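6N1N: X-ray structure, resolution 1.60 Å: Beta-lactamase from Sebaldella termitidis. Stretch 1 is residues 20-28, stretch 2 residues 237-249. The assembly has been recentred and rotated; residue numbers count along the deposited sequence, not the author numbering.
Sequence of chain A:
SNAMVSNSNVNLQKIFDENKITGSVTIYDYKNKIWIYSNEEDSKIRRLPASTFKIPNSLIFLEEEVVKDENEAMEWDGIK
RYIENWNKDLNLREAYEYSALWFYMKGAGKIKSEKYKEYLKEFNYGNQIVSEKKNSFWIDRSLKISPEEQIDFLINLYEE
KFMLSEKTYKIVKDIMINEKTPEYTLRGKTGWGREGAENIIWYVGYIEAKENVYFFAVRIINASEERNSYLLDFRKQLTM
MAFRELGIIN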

# COMPACT_ATOMS: atom_id res chain seq x y z
N LYS A 20 8.88 -7.68 -19.38
CA LYS A 20 7.68 -8.22 -20.00
C LYS A 20 6.46 -8.06 -19.09
O LYS A 20 5.65 -8.98 -18.91
CB LYS A 20 7.89 -9.68 -20.41
CG LYS A 20 8.92 -9.82 -21.51
CD LYS A 20 9.15 -11.28 -21.89
CE LYS A 20 10.20 -11.37 -22.98
NZ LYS A 20 10.56 -12.77 -23.26
N ILE A 21 6.29 -6.84 -18.58
CA ILE A 21 5.16 -6.50 -17.74
C ILE A 21 4.56 -5.20 -18.22
O ILE A 21 5.22 -4.35 -18.83
CB ILE A 21 5.57 -6.36 -16.26
CG1 ILE A 21 6.84 -5.50 -16.18
CG2 ILE A 21 5.76 -7.74 -15.66
CD1 ILE A 21 7.22 -5.14 -14.77
N THR A 22 3.28 -5.04 -17.95
CA THR A 22 2.64 -3.75 -18.10
C THR A 22 2.32 -3.24 -16.70
O THR A 22 2.85 -3.76 -15.70
CB THR A 22 1.43 -3.87 -19.03
OG1 THR A 22 0.43 -4.75 -18.49
CG2 THR A 22 1.90 -4.40 -20.38
N GLY A 23 1.45 -2.26 -16.62
CA GLY A 23 1.31 -1.49 -15.40
C GLY A 23 2.24 -0.29 -15.45
O GLY A 23 2.73 0.09 -16.52
N SER A 24 2.51 0.27 -14.28
CA SER A 24 3.21 1.54 -14.27
C SER A 24 3.78 1.83 -12.89
O SER A 24 3.41 1.21 -11.88
CB SER A 24 2.28 2.67 -14.69
OG SER A 24 1.20 2.75 -13.80
N VAL A 25 4.66 2.83 -12.88
CA VAL A 25 5.16 3.46 -11.67
C VAL A 25 4.74 4.92 -11.71
O VAL A 25 4.88 5.58 -12.75
CB VAL A 25 6.69 3.34 -11.56
CG1 VAL A 25 7.36 3.85 -12.79
CG2 VAL A 25 7.20 4.11 -10.34
N THR A 26 4.18 5.39 -10.61
CA THR A 26 3.76 6.78 -10.41
C THR A 26 4.44 7.28 -9.15
O THR A 26 4.39 6.61 -8.11
CB THR A 26 2.22 6.88 -10.28
OG1 THR A 26 1.62 6.30 -11.45
CG2 THR A 26 1.76 8.32 -10.13
N ILE A 27 5.05 8.47 -9.22
CA ILE A 27 5.74 9.07 -8.10
C ILE A 27 5.32 10.53 -7.99
O ILE A 27 5.12 11.20 -9.01
CB ILE A 27 7.27 8.93 -8.27
CG1 ILE A 27 7.69 7.46 -8.16
CG2 ILE A 27 8.03 9.76 -7.24
CD1 ILE A 27 9.06 7.19 -8.72
N TYR A 28 5.17 11.01 -6.76
CA TYR A 28 4.90 12.42 -6.49
C TYR A 28 6.02 12.97 -5.62
O TYR A 28 6.22 12.50 -4.49
CB TYR A 28 3.56 12.61 -5.81
CG TYR A 28 3.21 14.06 -5.53
CD1 TYR A 28 2.85 14.91 -6.55
CD2 TYR A 28 3.23 14.55 -4.25
CE1 TYR A 28 2.53 16.23 -6.30
CE2 TYR A 28 2.89 15.86 -3.97
CZ TYR A 28 2.54 16.70 -5.00
OH TYR A 28 2.21 18.02 -4.76
N GLN A 237 12.58 -4.12 -5.62
CA GLN A 237 13.79 -3.75 -6.35
C GLN A 237 13.48 -2.91 -7.59
O GLN A 237 14.21 -1.97 -7.90
CB GLN A 237 14.59 -4.99 -6.73
CG GLN A 237 15.85 -4.70 -7.52
CD GLN A 237 16.84 -3.80 -6.78
OE1 GLN A 237 17.52 -3.00 -7.40
NE2 GLN A 237 16.94 -3.96 -5.46
N LEU A 238 12.39 -3.23 -8.31
CA LEU A 238 11.96 -2.39 -9.42
C LEU A 238 11.73 -0.95 -8.96
O LEU A 238 12.12 0.01 -9.64
CB LEU A 238 10.68 -2.96 -10.03
CG LEU A 238 10.09 -2.27 -11.26
CD1 LEU A 238 9.13 -3.23 -11.98
CD2 LEU A 238 9.34 -0.97 -10.95
N THR A 239 11.05 -0.79 -7.82
CA THR A 239 10.80 0.53 -7.26
C THR A 239 12.12 1.24 -6.97
O THR A 239 12.28 2.44 -7.29
CB THR A 239 9.94 0.37 -6.01
OG1 THR A 239 8.76 -0.39 -6.35
CG2 THR A 239 9.50 1.70 -5.46
N MSE A 240 13.09 0.53 -6.38
CA MSE A 240 14.38 1.15 -6.05
C MSE A 240 15.12 1.54 -7.31
O MSE A 240 15.80 2.57 -7.33
CB MSE A 240 15.26 0.21 -5.21
CG MSE A 240 14.59 -0.30 -3.93
SE MSE A 240 13.98 1.11 -2.71
CE MSE A 240 15.66 1.36 -1.73
N MSE A 241 15.01 0.72 -8.35
CA MSE A 241 15.61 1.07 -9.64
C MSE A 241 15.02 2.36 -10.22
O MSE A 241 15.76 3.19 -10.75
CB MSE A 241 15.47 -0.09 -10.64
CG MSE A 241 16.39 -1.22 -10.30
SE MSE A 241 15.97 -2.77 -11.41
CE MSE A 241 15.69 -1.82 -13.03
N ALA A 242 13.70 2.51 -10.13
CA ALA A 242 13.07 3.75 -10.56
C ALA A 242 13.59 4.93 -9.75
O ALA A 242 13.90 5.98 -10.33
CB ALA A 242 11.55 3.65 -10.43
N PHE A 243 13.71 4.78 -8.43
CA PHE A 243 14.26 5.87 -7.62
C PHE A 243 15.68 6.23 -8.07
O PHE A 243 16.02 7.42 -8.18
CB PHE A 243 14.29 5.50 -6.12
CG PHE A 243 12.94 5.30 -5.47
CD1 PHE A 243 11.78 5.87 -5.96
CD2 PHE A 243 12.86 4.53 -4.32
CE1 PHE A 243 10.56 5.66 -5.31
CE2 PHE A 243 11.63 4.33 -3.68
CZ PHE A 243 10.49 4.92 -4.18
N ARG A 244 16.53 5.22 -8.30
CA ARG A 244 17.90 5.51 -8.73
C ARG A 244 17.91 6.17 -10.10
O ARG A 244 18.70 7.08 -10.34
CB ARG A 244 18.73 4.22 -8.74
CG ARG A 244 19.05 3.75 -7.31
CD ARG A 244 20.10 2.65 -7.24
NE ARG A 244 19.60 1.42 -7.84
CZ ARG A 244 19.04 0.41 -7.16
NH1 ARG A 244 18.91 0.45 -5.84
NH2 ARG A 244 18.60 -0.65 -7.82
N GLU A 245 17.04 5.72 -11.01
CA GLU A 245 16.97 6.36 -12.32
C GLU A 245 16.64 7.84 -12.20
O GLU A 245 17.19 8.68 -12.94
CB GLU A 245 15.93 5.63 -13.18
CG GLU A 245 15.61 6.29 -14.50
CD GLU A 245 16.78 6.28 -15.45
OE1 GLU A 245 17.45 5.22 -15.56
OE2 GLU A 245 17.01 7.33 -16.09
N LEU A 246 15.79 8.20 -11.24
CA LEU A 246 15.35 9.57 -11.04
C LEU A 246 16.27 10.38 -10.13
O LEU A 246 15.97 11.55 -9.87
CB LEU A 246 13.93 9.59 -10.46
CG LEU A 246 12.86 9.01 -11.39
CD1 LEU A 246 11.56 8.74 -10.68
CD2 LEU A 246 12.61 9.93 -12.58
N GLY A 247 17.36 9.79 -9.64
CA GLY A 247 18.25 10.47 -8.72
C GLY A 247 17.74 10.62 -7.31
O GLY A 247 18.31 11.39 -6.54
N ILE A 248 16.66 9.92 -6.95
CA ILE A 248 16.09 10.03 -5.62
C ILE A 248 16.99 9.37 -4.58
O ILE A 248 17.17 9.91 -3.48
CB ILE A 248 14.67 9.43 -5.60
CG1 ILE A 248 13.71 10.35 -6.39
CG2 ILE A 248 14.19 9.24 -4.17
CD1 ILE A 248 12.36 9.68 -6.72
N ILE A 249 17.56 8.20 -4.89
CA ILE A 249 18.60 7.59 -4.07
C ILE A 249 19.77 7.20 -4.97
O ILE A 249 19.66 7.13 -6.20
CB ILE A 249 18.10 6.34 -3.30
CG1 ILE A 249 17.69 5.23 -4.27
CG2 ILE A 249 16.93 6.73 -2.37
CD1 ILE A 249 17.11 4.00 -3.59

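The contact between the two stretches, chiefly strand 22-28 against helix 237-245 and the residues after it, is built from apolar side chains, and its centre is I27. This residue gives up more surface to the other stretch than any other. With chi1 in m and chi2 in t, CD1 lies 3.5 Å from CD1 of L246, the closest approach in the contact, and 4.0 Å from CE1 of F243. The methyl meets the phenyl ring at its edge, near the ring plane. The CA-to-CB bond of F243 points sideways to the strand, so it is the far end of the side chain that brings the ring within reach. I27 also approaches I248, most closely from CG2 to CD1 at 4.4 Å, a looser contact just beyond the helix.

From I27 the contact runs back along the strand through V25 and I21. Alternation of the extended chain turns these side chains toward the helix, while S24 points away. V25 CG2 faces the CB of A242 at 4.4 Å; the small alanine side chain presents a single methyl here, and the backbones come to 7.7 Å between CA of V25 and CA of T239. Between CA of I27 and CA of F243 the spacing is 9.1 Å. I21, in the loop before the strand, extends CD1 to within 3.9 Å of CD1 of L238. L238 and A242 are four residues apart, about one helical turn, which places both on the side of the helix that meets the strand.

No hydrogen bond crosses between the stretches; the 261 Å² buried, both sides summed, is held by van der Waals packing and the exclusion of water from apolar surface. Within the second stretch the backbone bonds to itself. In the helix the i to i+4 bonds run regularly, from M241 N to Q237 O (2.8 Å) through E245 N to M241 O (2.8 Å). The chain then turns at G247, whose positive phi favours glycine, in a Schellman motif: I248 N bonds to F243 O at 2.9 Å and G247 N to R244 O at 3.1 Å. This turn carries the chain on to I248, whose side chain points toward the strand.

The polar side-chain groups take no part in the apolar contact. Out of reach of the first stretch, R244 NH2 donates to OE1 of Q237 at 2.6 Å, linking side chains two turns apart on the helix. S24 OG and T26 OG1 are hydrogen-bonded elsewhere in the structure.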